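Local coordinates for probable glutamine synthetase (Pseudomonas aeruginosa, PDB 4HPP), which belongs to the glutamine synthetase family, joining a small N-terminal domain to a larger catalytic domain within a multi-subunit assembly, at residues H236-L241 with A311-P316; R255-S260 with A301-R306; L26-L31 with N73-V78; P87-L92 with R206-E211. All coordinates share one frame; numbering follows the deposited sequence.

Interaction 1: residues H236-L241 with A311-P316; sequences HLHLSL and ALRICP. With GLU (glutamic acid), chain D.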
loop_
_atom_site.group_PDB
_atom_site.type_symbol
_atom_site.label_atom_id
_atom_site.label_comp_id
_atom_site.label_asym_id
_atom_site.label_seq_id
_atom_site.Cartn_x
_atom_site.Cartn_y
_atom_site.Cartn_z
ATOM N N HIS A 236 -5.154 -16.306 -40.339
ATOM C CA HIS A 236 -5.761 -16.553 -41.643
ATOM C C HIS A 236 -5.375 -15.481 -42.584
ATOM O O HIS A 236 -5.429 -14.296 -42.268
ATOM C CB HIS A 236 -7.287 -16.616 -41.591
ATOM C CG HIS A 236 -7.834 -17.720 -40.733
ATOM N ND1 HIS A 236 -9.053 -17.644 -40.159
ATOM C CD2 HIS A 236 -7.276 -18.951 -40.321
ATOM C CE1 HIS A 236 -9.275 -18.773 -39.419
ATOM N NE2 HIS A 236 -8.192 -19.564 -39.514
ATOM N N LEU A 237 -5.027 -15.874 -43.791
ATOM C CA LEU A 237 -4.508 -14.914 -44.723
ATOM C C LEU A 237 -5.585 -14.811 -45.790
ATOM O O LEU A 237 -5.906 -15.826 -46.377
ATOM C CB LEU A 237 -3.182 -15.454 -45.269
ATOM C CG LEU A 237 -2.483 -14.817 -46.439
ATOM C CD1 LEU A 237 -2.249 -13.334 -46.160
ATOM C CD2 LEU A 237 -1.172 -15.540 -46.655
ATOM N N HIS A 238 -6.168 -13.615 -45.979
ATOM C CA HIS A 238 -7.080 -13.316 -47.097
ATOM C C HIS A 238 -6.330 -12.704 -48.216
ATOM O O HIS A 238 -5.658 -11.704 -48.023
ATOM C CB HIS A 238 -8.138 -12.318 -46.670
ATOM C CG HIS A 238 -9.058 -12.846 -45.626
ATOM N ND1 HIS A 238 -10.192 -13.535 -45.937
ATOM C CD2 HIS A 238 -8.979 -12.807 -44.242
ATOM C CE1 HIS A 238 -10.817 -13.924 -44.807
ATOM N NE2 HIS A 238 -10.088 -13.457 -43.756
ATOM N N LEU A 239 -6.401 -13.318 -49.382
ATOM C CA LEU A 239 -5.708 -12.814 -50.581
ATOM C C LEU A 239 -6.678 -12.548 -51.707
ATOM O O LEU A 239 -7.558 -13.371 -51.988
ATOM C CB LEU A 239 -4.637 -13.760 -51.062
ATOM C CG LEU A 239 -3.439 -13.737 -50.111
ATOM C CD1 LEU A 239 -2.613 -15.015 -50.231
ATOM C CD2 LEU A 239 -2.599 -12.512 -50.399
ATOM N N SER A 240 -6.578 -11.342 -52.261
ATOM C CA SER A 240 -7.243 -10.994 -53.506
ATOM C C SER A 240 -6.124 -10.604 -54.471
ATOM O O SER A 240 -5.010 -10.237 -54.047
ATOM C CB SER A 240 -8.314 -9.909 -53.315
ATOM O OG SER A 240 -7.780 -8.600 -53.187
ATOM N N LEU A 241 -6.406 -10.779 -55.752
ATOM C CA LEU A 241 -5.449 -10.487 -56.824
ATOM C C LEU A 241 -6.080 -9.459 -57.754
ATOM O O LEU A 241 -7.203 -9.678 -58.188
ATOM C CB LEU A 241 -5.138 -11.775 -57.602
ATOM C CG LEU A 241 -4.056 -12.709 -57.067
ATOM C CD1 LEU A 241 -3.636 -13.713 -58.141
ATOM C CD2 LEU A 241 -2.855 -11.919 -56.598
ATOM N N ALA A 311 -8.920 -26.192 -46.174
ATOM C CA ALA A 311 -7.656 -25.479 -46.037
ATOM C C ALA A 311 -7.701 -24.147 -46.793
ATOM O O ALA A 311 -7.053 -23.195 -46.382
ATOM C CB ALA A 311 -6.472 -26.347 -46.497
ATOM N N LEU A 312 -8.475 -24.059 -47.880
ATOM C CA LEU A 312 -8.545 -22.806 -48.662
ATOM C C LEU A 312 -9.995 -22.496 -48.854
ATOM O O LEU A 312 -10.762 -23.343 -49.295
ATOM C CB LEU A 312 -7.857 -22.972 -50.015
ATOM C CG LEU A 312 -7.326 -21.804 -50.825
ATOM C CD1 LEU A 312 -6.233 -21.061 -50.099
ATOM C CD2 LEU A 312 -6.746 -22.302 -52.144
ATOM N N ARG A 313 -10.402 -21.290 -48.486
ATOM C CA ARG A 313 -11.822 -20.973 -48.463
ATOM C C ARG A 313 -12.099 -19.730 -49.257
ATOM O O ARG A 313 -11.440 -18.715 -49.090
ATOM C CB ARG A 313 -12.318 -20.810 -47.025
ATOM C CG ARG A 313 -13.759 -20.310 -46.895
ATOM C CD ARG A 313 -14.244 -20.374 -45.454
ATOM N NE ARG A 313 -13.696 -19.292 -44.624
ATOM C CZ ARG A 313 -14.261 -18.093 -44.447
ATOM N NH1 ARG A 313 -13.661 -17.198 -43.669
ATOM N NH2 ARG A 313 -15.415 -17.782 -45.043
ATOM N N ILE A 314 -13.062 -19.843 -50.152
ATOM C CA ILE A 314 -13.616 -18.714 -50.875
ATOM C C ILE A 314 -14.518 -17.915 -49.943
ATOM O O ILE A 314 -15.443 -18.470 -49.343
ATOM C CB ILE A 314 -14.453 -19.199 -52.066
ATOM C CG1 ILE A 314 -13.621 -20.124 -52.974
ATOM C CG2 ILE A 314 -14.966 -18.004 -52.847
ATOM C CD1 ILE A 314 -14.432 -21.186 -53.690
ATOM N N CYS A 315 -14.226 -16.623 -49.812
ATOM C CA CYS A 315 -15.006 -15.696 -48.959
ATOM C C CYS A 315 -15.937 -14.906 -49.853
ATOM O O CYS A 315 -15.531 -13.855 -50.416
ATOM C CB CYS A 315 -14.110 -14.712 -48.170
ATOM S SG CYS A 315 -12.881 -15.490 -47.077
ATOM N N PRO A 316 -17.188 -15.388 -49.970
ATOM C CA PRO A 316 -18.078 -14.845 -50.975
ATOM C C PRO A 316 -18.397 -13.392 -50.627
ATOM O O PRO A 316 -18.127 -12.938 -49.504
ATOM C CB PRO A 316 -19.322 -15.724 -50.849
ATOM C CG PRO A 316 -19.357 -16.105 -49.398
ATOM C CD PRO A 316 -17.934 -16.036 -48.878
HETATM N N GLU D . -9.123 -20.593 -33.796
HETATM C CA GLU D . -9.268 -21.197 -35.182
HETATM C C GLU D . -7.949 -21.547 -35.909
HETATM O O GLU D . -7.026 -22.107 -35.330
HETATM C CB GLU D . -10.096 -20.277 -36.069
HETATM C CG GLU D . -11.548 -20.215 -35.679
HETATM C CD GLU D . -12.282 -19.149 -36.423
HETATM O OE1 GLU D . -13.157 -19.526 -37.217
HETATM O OE2 GLU D . -11.975 -17.947 -36.228
HETATM O OXT GLU D . -7.756 -21.272 -37.098
#
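His238 and Cys315 illustrate how a sulfur can meet an imidazole at its rim. The SG of Cys315 lies in the ring plane, 3.4 Å from His238 CE1, and the line from the ring centroid to the sulfur runs 86° off the ring normal, a sulfur-aromatic contact at the edge. Cys315 SG stands opposite the carbonyl carbon (chi1 -58°), which points it across to the imidazole. The imidazole's own rotation is set elsewhere, since His238 ND1 is hydrogen-bonded to Asn330. The same sulfur also rests above one face of the Arg313 guanidinium, 3.7 Å from its plane and displaced toward the rim. Arg313 NH1 comes no nearer to His238 CE1 than 4.5 Å and is committed to a salt bridge with Glu332. Two residues back along the strand, His236 turns its NE2 to the bound glutamic acid, giving a bent hydrogen bond of 3.0 Å from NE2 to OXT of the ligand (139° at the hydrogen). The contact thus borders the glutamic acid pocket. The backbones stand apart, with 8.5 Å between the CA atoms of His238 and Cys315, because strand 330-336 runs between strands 235-243 and 312-315, antiparallel to both, while helix 261-281 packs against Leu239 and Leu312.

Interaction 2: residues R255-S260 with A301-R306; sequences RPNDLS and ACLGLR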
loop_
_atom_site.group_PDB
_atom_site.type_symbol
_atom_site.label_atom_id
_atom_site.label_comp_id
_atom_site.label_asym_id
_atom_site.label_seq_id
_atom_site.Cartn_x
_atom_site.Cartn_y
_atom_site.Cartn_z
ATOM N N ARG A 255 -19.696 -17.621 -63.566
ATOM C CA ARG A 255 -18.747 -18.740 -63.420
ATOM C C ARG A 255 -18.905 -19.239 -61.960
ATOM O O ARG A 255 -19.077 -18.424 -61.042
ATOM C CB ARG A 255 -17.298 -18.329 -63.767
ATOM C CG ARG A 255 -16.524 -19.427 -64.503
ATOM C CD ARG A 255 -15.041 -19.133 -64.653
ATOM N NE ARG A 255 -14.209 -20.344 -64.526
ATOM C CZ ARG A 255 -13.337 -20.794 -65.447
ATOM N NH1 ARG A 255 -13.153 -20.157 -66.608
ATOM N NH2 ARG A 255 -12.628 -21.897 -65.216
ATOM N N PRO A 256 -18.903 -20.568 -61.740
ATOM C CA PRO A 256 -19.410 -20.982 -60.444
ATOM C C PRO A 256 -18.471 -20.538 -59.295
ATOM O O PRO A 256 -17.285 -20.280 -59.546
ATOM C CB PRO A 256 -19.486 -22.503 -60.582
ATOM C CG PRO A 256 -18.441 -22.861 -61.580
ATOM C CD PRO A 256 -18.194 -21.662 -62.438
ATOM N N ASN A 257 -18.988 -20.432 -58.061
ATOM C CA ASN A 257 -18.249 -19.813 -56.944
ATOM C C ASN A 257 -17.988 -18.315 -57.164
ATOM O O ASN A 257 -17.787 -17.586 -56.200
ATOM C CB ASN A 257 -16.915 -20.504 -56.671
ATOM C CG ASN A 257 -17.070 -21.946 -56.223
ATOM O OD1 ASN A 257 -18.128 -22.361 -55.717
ATOM N ND2 ASN A 257 -15.998 -22.726 -56.396
ATOM N N ASP A 258 -18.026 -17.874 -58.429
ATOM C CA ASP A 258 -17.684 -16.502 -58.874
ATOM C C ASP A 258 -16.170 -16.404 -59.059
ATOM O O ASP A 258 -15.601 -15.309 -59.067
ATOM C CB ASP A 258 -18.230 -15.392 -57.943
ATOM C CG ASP A 258 -19.738 -15.450 -57.776
ATOM O OD1 ASP A 258 -20.471 -15.692 -58.772
ATOM O OD2 ASP A 258 -20.197 -15.234 -56.641
ATOM N N LEU A 259 -15.554 -17.578 -59.226
ATOM C CA LEU A 259 -14.118 -17.739 -59.411
ATOM C C LEU A 259 -13.730 -17.608 -60.888
ATOM O O LEU A 259 -14.385 -18.201 -61.741
ATOM C CB LEU A 259 -13.679 -19.113 -58.877
ATOM C CG LEU A 259 -12.201 -19.348 -58.580
ATOM C CD1 LEU A 259 -11.510 -18.113 -58.004
ATOM C CD2 LEU A 259 -12.028 -20.525 -57.628
ATOM N N SER A 260 -12.682 -16.820 -61.165
ATOM C CA SER A 260 -12.044 -16.691 -62.476
ATOM C C SER A 260 -11.328 -17.933 -62.892
ATOM O O SER A 260 -10.910 -18.716 -62.047
ATOM C CB SER A 260 -10.976 -15.633 -62.401
ATOM O OG SER A 260 -11.424 -14.452 -63.017
ATOM N N ALA A 301 -5.940 -30.894 -48.215
ATOM C CA ALA A 301 -5.873 -29.741 -49.082
ATOM C C ALA A 301 -7.058 -29.816 -50.004
ATOM O O ALA A 301 -7.038 -30.522 -51.007
ATOM C CB ALA A 301 -4.571 -29.709 -49.861
ATOM N N CYS A 302 -8.109 -29.097 -49.643
ATOM C CA CYS A 302 -9.352 -29.043 -50.416
ATOM C C CYS A 302 -9.848 -27.585 -50.369
ATOM O O CYS A 302 -9.234 -26.735 -49.740
ATOM C CB CYS A 302 -10.382 -29.995 -49.796
ATOM S SG CYS A 302 -10.696 -29.629 -48.041
ATOM N N LEU A 303 -10.980 -27.316 -50.996
ATOM C CA LEU A 303 -11.515 -25.981 -51.080
ATOM C C LEU A 303 -12.940 -25.911 -50.494
ATOM O O LEU A 303 -13.664 -26.924 -50.380
ATOM C CB LEU A 303 -11.485 -25.526 -52.534
ATOM C CG LEU A 303 -11.894 -24.111 -52.933
ATOM C CD1 LEU A 303 -10.669 -23.268 -53.171
ATOM C CD2 LEU A 303 -12.655 -24.240 -54.241
ATOM N N GLY A 304 -13.340 -24.708 -50.108
ATOM C CA GLY A 304 -14.669 -24.526 -49.574
ATOM C C GLY A 304 -15.267 -23.219 -50.012
ATOM O O GLY A 304 -14.592 -22.212 -50.077
ATOM N N LEU A 305 -16.542 -23.236 -50.344
ATOM C CA LEU A 305 -17.307 -21.994 -50.370
ATOM C C LEU A 305 -17.905 -21.947 -48.969
ATOM O O LEU A 305 -18.116 -20.889 -48.371
ATOM C CB LEU A 305 -18.396 -22.105 -51.455
ATOM C CG LEU A 305 -19.276 -20.944 -51.916
ATOM C CD1 LEU A 305 -18.489 -19.686 -52.247
ATOM C CD2 LEU A 305 -20.112 -21.350 -53.125
ATOM N N ARG A 306 -18.016 -23.154 -48.419
ATOM C CA ARG A 306 -19.099 -23.597 -47.558
ATOM C C ARG A 306 -18.673 -23.708 -46.112
ATOM O O ARG A 306 -19.312 -23.148 -45.221
ATOM C CB ARG A 306 -19.537 -24.989 -48.049
ATOM C CG ARG A 306 -19.044 -25.346 -49.463
ATOM C CD ARG A 306 -18.388 -26.727 -49.571
ATOM N NE ARG A 306 -17.684 -26.856 -50.846
ATOM C CZ ARG A 306 -17.080 -27.954 -51.302
ATOM N NH1 ARG A 306 -17.079 -29.089 -50.598
ATOM N NH2 ARG A 306 -16.478 -27.906 -52.485
#
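Asn257 meets Leu303 and Leu305 in a small surface contact of the catalytic domain, where the loop leading into helix 261-281 approaches the short strand 303-304 at the edge of a mixed sheet. The backbones come closest at Asn257 and Leu305, whose CA atoms are 7.0 Å apart. Asn257 belongs to a tight turn in which Leu259 N is bonded to Pro256 O, and its positive phi of 65° marks the bend from which its amide reaches across. The oxygen end does the closest touching: Asn257 OD1 lies 3.4 Å from Leu305 CD2, the two side chains crossing obliquely. The nitrogen end faces the other leucine more loosely, with 4.3 Å between Asn257 ND2 and Leu303 CD2. Leu305 extends its branch this way by placing CG opposite the backbone N (chi1 -171°). Ile314 of the neighbouring strand touches all three side chains, adding a hydrocarbon surface beside them. The chemistry, a primary amide against leucine methyls, therefore implies contact by van der Waals packing alone, with no directional bond across this interface to fix the rotation of the amide.

Interaction 3: residues L26-L31 with N73-V78; sequences LPLATL and NSRVRV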
loop_
_atom_site.group_PDB
_atom_site.type_symbol
_atom_site.label_atom_id
_atom_site.label_comp_id
_atom_site.label_asym_id
_atom_site.label_seq_id
_atom_site.Cartn_x
_atom_site.Cartn_y
_atom_site.Cartn_z
ATOM N N LEU A 26 18.819 3.103 -31.909
ATOM C CA LEU A 26 19.697 4.297 -31.890
ATOM C C LEU A 26 18.933 5.524 -31.418
ATOM O O LEU A 26 17.706 5.531 -31.439
ATOM C CB LEU A 26 20.242 4.575 -33.257
ATOM C CG LEU A 26 19.209 4.448 -34.372
ATOM C CD1 LEU A 26 19.202 5.668 -35.313
ATOM C CD2 LEU A 26 19.565 3.196 -35.148
ATOM N N PRO A 27 19.644 6.556 -30.962
ATOM C CA PRO A 27 18.879 7.756 -30.555
ATOM C C PRO A 27 18.207 8.397 -31.765
ATOM O O PRO A 27 18.804 8.400 -32.869
ATOM C CB PRO A 27 19.959 8.686 -29.955
ATOM C CG PRO A 27 21.082 7.761 -29.593
ATOM C CD PRO A 27 21.079 6.695 -30.656
ATOM N N LEU A 28 16.968 8.863 -31.569
ATOM C CA LEU A 28 16.219 9.566 -32.635
ATOM C C LEU A 28 17.091 10.585 -33.411
ATOM O O LEU A 28 17.120 10.565 -34.633
ATOM C CB LEU A 28 14.954 10.244 -32.084
ATOM C CG LEU A 28 14.049 11.039 -33.050
ATOM C CD1 LEU A 28 13.103 10.133 -33.885
ATOM C CD2 LEU A 28 13.314 12.151 -32.276
ATOM N N ALA A 29 17.867 11.400 -32.708
ATOM C CA ALA A 29 18.663 12.433 -33.389
ATOM C C ALA A 29 19.515 11.878 -34.486
ATOM O O ALA A 29 19.964 12.646 -35.335
ATOM C CB ALA A 29 19.545 13.204 -32.418
ATOM N N THR A 30 19.779 10.573 -34.448
ATOM C CA THR A 30 20.772 9.977 -35.358
ATOM C C THR A 30 20.077 9.300 -36.528
ATOM O O THR A 30 20.730 8.802 -37.471
ATOM C CB THR A 30 21.691 8.934 -34.670
ATOM O OG1 THR A 30 20.889 7.889 -34.091
ATOM C CG2 THR A 30 22.574 9.564 -33.583
ATOM N N LEU A 31 18.750 9.277 -36.485
ATOM C CA LEU A 31 18.023 8.450 -37.424
ATOM C C LEU A 31 18.448 8.747 -38.855
ATOM O O LEU A 31 18.857 7.823 -39.540
ATOM C CB LEU A 31 16.492 8.511 -37.231
ATOM C CG LEU A 31 15.830 7.574 -38.270
ATOM C CD1 LEU A 31 16.183 6.106 -37.986
ATOM C CD2 LEU A 31 14.324 7.742 -38.175
ATOM N N ASN A 73 9.722 3.546 -45.732
ATOM C CA ASN A 73 8.255 3.530 -45.895
ATOM C C ASN A 73 7.467 2.635 -44.923
ATOM O O ASN A 73 6.253 2.708 -44.875
ATOM C CB ASN A 73 7.847 3.302 -47.372
ATOM C CG ASN A 73 8.258 4.469 -48.281
ATOM O OD1 ASN A 73 8.044 5.658 -47.970
ATOM N ND2 ASN A 73 8.852 4.136 -49.405
ATOM N N SER A 74 8.162 1.825 -44.138
ATOM C CA SER A 74 7.550 0.842 -43.260
ATOM C C SER A 74 7.525 1.315 -41.804
ATOM O O SER A 74 7.113 0.555 -40.939
ATOM C CB SER A 74 8.386 -0.397 -43.285
ATOM O OG SER A 74 9.657 -0.071 -42.738
ATOM N N ARG A 75 7.981 2.547 -41.543
ATOM C CA ARG A 75 8.051 3.063 -40.195
ATOM C C ARG A 75 6.759 2.936 -39.356
ATOM O O ARG A 75 5.675 3.293 -39.804
ATOM C CB ARG A 75 8.536 4.508 -40.203
ATOM C CG ARG A 75 8.720 5.066 -38.791
ATOM C CD ARG A 75 9.869 6.043 -38.749
ATOM N NE ARG A 75 10.065 6.573 -37.434
ATOM C CZ ARG A 75 10.615 7.753 -37.208
ATOM N NH1 ARG A 75 11.049 8.465 -38.235
ATOM N NH2 ARG A 75 10.732 8.216 -35.964
ATOM N N VAL A 76 6.904 2.414 -38.136
ATOM C CA VAL A 76 5.814 2.376 -37.167
ATOM C C VAL A 76 6.090 3.322 -36.014
ATOM O O VAL A 76 7.179 3.304 -35.463
ATOM C CB VAL A 76 5.573 0.932 -36.656
ATOM C CG1 VAL A 76 4.532 0.902 -35.533
ATOM C CG2 VAL A 76 5.030 0.126 -37.819
ATOM N N ARG A 77 5.107 4.149 -35.668
ATOM C CA ARG A 77 5.256 5.143 -34.622
ATOM C C ARG A 77 4.028 5.035 -33.765
ATOM O O ARG A 77 2.962 5.465 -34.201
ATOM C CB ARG A 77 5.240 6.586 -35.203
ATOM C CG ARG A 77 6.431 7.158 -35.983
ATOM C CD ARG A 77 6.597 8.581 -35.426
ATOM N NE ARG A 77 6.712 9.715 -36.377
ATOM C CZ ARG A 77 6.944 11.005 -36.035
ATOM N NH1 ARG A 77 7.107 11.386 -34.756
ATOM N NH2 ARG A 77 7.015 11.946 -36.980
ATOM N N VAL A 78 4.149 4.498 -32.553
ATOM C CA VAL A 78 3.036 4.557 -31.587
ATOM C C VAL A 78 3.544 5.457 -30.486
ATOM O O VAL A 78 4.438 5.067 -29.708
ATOM C CB VAL A 78 2.681 3.178 -30.955
ATOM C CG1 VAL A 78 1.552 3.310 -29.927
ATOM C CG2 VAL A 78 2.461 2.063 -32.028
#
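Leu28, Leu31 and Arg75 meet across a wide gap between backbones: the CA atoms of Leu31 and Arg75 are 11.7 Å apart, and those of Leu28 and Arg77 12.0 Å. Segment 26-31 leaves strand 21-27 through a turn, closed by a bond of 2.8 Å from Leu31 N to Leu28 O, and enters helix 31-35. Segment 73-78 lies on strand 66-78 of the same mixed sheet of the N-terminal domain, with strands 9-15 and 89-97 between the two, so the side chains must bridge over the sheet. Arg75 does most of the reaching. Its CG stands opposite the backbone N (chi1 -176°), and after a bend at chi2 the chain carries the guanidinium to the leucines. Leu31, coming from the opposite direction, lays CD2 over one face of that group, 3.4 Å from Arg75 NH1. Leu28 crosses Arg75 at about a right angle and brings CD1 obliquely to within 3.7 Å of Arg75 NH2. On the other face of the guanidinium, offset toward the rim, Arg77 NE lies 4.3 Å above the plane. The charge itself is answered elsewhere, by a salt bridge from Arg75 NH2 to Asp90 on strand 89-97. The chemistry thus divides one group between two roles: its NH2 serves a carboxylate, while one face offers a surface on which a leucine methyl can pack.

Interaction 4: residues P87-L92 with R206-E211; sequences PALDYL and REVTRE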
loop_
_atom_site.group_PDB
_atom_site.type_symbol
_atom_site.label_atom_id
_atom_site.label_comp_id
_atom_site.label_asym_id
_atom_site.label_seq_id
_atom_site.Cartn_x
_atom_site.Cartn_y
_atom_site.Cartn_z
ATOM N N PRO A 87 7.890 4.448 -23.191
ATOM C CA PRO A 87 8.496 5.105 -24.326
ATOM C C PRO A 87 7.595 4.921 -25.565
ATOM O O PRO A 87 6.851 3.942 -25.662
ATOM C CB PRO A 87 9.824 4.338 -24.505
ATOM C CG PRO A 87 9.993 3.465 -23.231
ATOM C CD PRO A 87 8.597 3.210 -22.757
ATOM N N ALA A 88 7.648 5.863 -26.517
ATOM C CA ALA A 88 7.043 5.562 -27.780
ATOM C C ALA A 88 7.599 4.179 -28.233
ATOM O O ALA A 88 8.646 3.744 -27.773
ATOM C CB ALA A 88 7.356 6.646 -28.793
ATOM N N LEU A 89 6.864 3.514 -29.106
ATOM C CA LEU A 89 7.341 2.426 -29.885
ATOM C C LEU A 89 7.691 2.938 -31.242
ATOM O O LEU A 89 6.818 3.321 -31.995
ATOM C CB LEU A 89 6.215 1.421 -30.011
ATOM C CG LEU A 89 6.609 0.097 -30.706
ATOM C CD1 LEU A 89 7.694 -0.704 -29.977
ATOM C CD2 LEU A 89 5.368 -0.765 -30.915
ATOM N N ASP A 90 8.956 2.939 -31.581
ATOM C CA ASP A 90 9.371 3.497 -32.846
ATOM C C ASP A 90 10.355 2.608 -33.540
ATOM O O ASP A 90 11.431 2.374 -33.026
ATOM C CB ASP A 90 9.998 4.856 -32.605
ATOM C CG ASP A 90 10.082 5.678 -33.845
ATOM O OD1 ASP A 90 10.023 5.095 -34.986
ATOM O OD2 ASP A 90 10.209 6.930 -33.670
ATOM N N TYR A 91 10.008 2.107 -34.714
ATOM C CA TYR A 91 10.935 1.195 -35.427
ATOM C C TYR A 91 10.537 1.113 -36.889
ATOM O O TYR A 91 9.413 1.453 -37.236
ATOM C CB TYR A 91 10.914 -0.254 -34.812
ATOM C CG TYR A 91 9.579 -0.910 -35.018
ATOM C CD1 TYR A 91 9.274 -1.586 -36.198
ATOM C CD2 TYR A 91 8.601 -0.838 -34.039
ATOM C CE1 TYR A 91 8.012 -2.201 -36.374
ATOM C CE2 TYR A 91 7.360 -1.454 -34.191
ATOM C CZ TYR A 91 7.055 -2.115 -35.373
ATOM O OH TYR A 91 5.787 -2.664 -35.521
ATOM N N LEU A 92 11.470 0.644 -37.709
ATOM C CA LEU A 92 11.335 0.459 -39.146
ATOM C C LEU A 92 11.775 -0.966 -39.547
ATOM O O LEU A 92 12.779 -1.498 -39.024
ATOM C CB LEU A 92 12.274 1.423 -39.890
ATOM C CG LEU A 92 12.121 2.924 -39.755
ATOM C CD1 LEU A 92 12.870 3.430 -38.543
ATOM C CD2 LEU A 92 12.641 3.635 -40.995
ATOM N N ARG A 206 1.369 -7.916 -34.406
ATOM C CA ARG A 206 1.833 -8.761 -33.316
ATOM C C ARG A 206 2.665 -7.984 -32.292
ATOM O O ARG A 206 2.550 -8.208 -31.029
ATOM C CB ARG A 206 2.673 -9.887 -33.879
ATOM C CG ARG A 206 1.864 -10.839 -34.714
ATOM C CD ARG A 206 2.723 -11.428 -35.829
ATOM N NE ARG A 206 1.915 -12.330 -36.649
ATOM C CZ ARG A 206 2.368 -13.429 -37.265
ATOM N NH1 ARG A 206 3.655 -13.758 -37.120
ATOM N NH2 ARG A 206 1.526 -14.181 -38.024
ATOM N N GLU A 207 3.535 -7.108 -32.821
ATOM C CA GLU A 207 4.477 -6.476 -31.978
ATOM C C GLU A 207 3.785 -5.417 -31.099
ATOM O O GLU A 207 4.145 -5.248 -29.900
ATOM C CB GLU A 207 5.658 -5.986 -32.798
ATOM C CG GLU A 207 6.473 -7.160 -33.334
ATOM C CD GLU A 207 7.016 -7.997 -32.196
ATOM O OE1 GLU A 207 6.896 -9.214 -32.251
ATOM O OE2 GLU A 207 7.576 -7.419 -31.252
ATOM N N VAL A 208 2.739 -4.791 -31.656
ATOM C CA VAL A 208 1.985 -3.757 -30.947
ATOM C C VAL A 208 1.054 -4.384 -29.928
ATOM O O VAL A 208 0.991 -3.921 -28.807
ATOM C CB VAL A 208 1.192 -2.845 -31.913
ATOM C CG1 VAL A 208 0.243 -1.929 -31.139
ATOM C CG2 VAL A 208 2.132 -2.038 -32.789
ATOM N N THR A 209 0.332 -5.435 -30.295
ATOM C CA THR A 209 -0.495 -6.175 -29.294
ATOM C C THR A 209 0.332 -6.565 -28.065
ATOM O O THR A 209 -0.025 -6.189 -26.914
ATOM C CB THR A 209 -1.149 -7.404 -29.883
ATOM O OG1 THR A 209 -1.895 -6.981 -31.006
ATOM C CG2 THR A 209 -2.120 -8.067 -28.896
ATOM N N ARG A 210 1.467 -7.219 -28.319
ATOM C CA ARG A 210 2.461 -7.442 -27.272
ATOM C C ARG A 210 2.782 -6.153 -26.459
ATOM O O ARG A 210 2.685 -6.170 -25.222
ATOM C CB ARG A 210 3.743 -8.105 -27.844
ATOM C CG ARG A 210 3.569 -9.582 -28.097
ATOM C CD ARG A 210 4.445 -10.106 -29.204
ATOM N NE ARG A 210 4.063 -11.460 -29.589
ATOM C CZ ARG A 210 4.570 -12.160 -30.618
ATOM N NH1 ARG A 210 5.531 -11.663 -31.367
ATOM N NH2 ARG A 210 4.144 -13.416 -30.854
ATOM N N GLU A 211 3.140 -5.039 -27.129
ATOM C CA GLU A 211 3.460 -3.775 -26.396
ATOM C C GLU A 211 2.283 -3.181 -25.571
ATOM O O GLU A 211 2.453 -2.726 -24.459
ATOM C CB GLU A 211 4.068 -2.756 -27.330
ATOM C CG GLU A 211 4.366 -1.398 -26.711
ATOM C CD GLU A 211 5.454 -1.460 -25.692
ATOM O OE1 GLU A 211 5.651 -0.473 -24.936
ATOM O OE2 GLU A 211 6.141 -2.468 -25.681
#
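Tyr91 and Leu89 of the strand look onto one side of helix 206-211, which runs nearly antiparallel to strand 89-92, at 162° with the two axes 11.0 Å apart. The first helix residue to touch is Glu207, whose CB lies 4.3 Å from Tyr91 OH. Only its aliphatic base takes part: the carboxylate swings away from the strand, and the hydroxyl is hydrogen-bonded to Asn204 one turn earlier. Val208 follows with the closest approach of the contact, Leu89 CD2 to Val208 CG2 at 4.0 Å, the two side chains meeting at a slant. Leu89 places CG opposite its backbone N (chi1 -174°), carrying CD2 out to the helix. It also lies beside Tyr91, two residues on in the same strand, with its CG in plane at the edge of that ring. Farther along, Arg210 turns back to Glu207, and its NH1 reaches Glu207 OE1 at 2.9 Å in a salt bridge on the syn side of the carboxylate, 30° out of that plane but almost within the guanidinium plane. The pair spans one turn on the flank of the helix, where Arg210 also makes a cation-pi contact with Phe222. Glu211 returns to the strand through its CB, 4.3 Å from Leu89 CD2. Its carboxylate pairs with Arg214 and with Arg154 of the third subunit, and that same arginine binds the carbonyl oxygens of Pro87 and Ala88. This is helix-on-sheet packing at a domain interface: the N-terminal domain sheet lies against helix 196-216 of the catalytic domain, and a neighbouring subunit closes on the seam.

Overall arrangement
The four contacts fall into two pairs on opposite sides of the chain's centre. Interactions 1 and 2 share a sheet of the catalytic domain, where strands 303-304 and 312-315 pair in parallel and Gly304 bonds to Leu312 and Ile314; interactions 3 and 4 share the N-terminal sheet through neighbouring strands 66-78 and 89-97, and are joined by the salt bridge between Arg75 and Asp90. Burial sorts the chemistry. Interaction 4 is fully buried and mainly apolar, interactions 1 and 3 are partly buried and set a sulfur or a methyl against flat polar groups, and interaction 2, at the surface, brings an amide to leucines. Interaction 4 alone spans both domains.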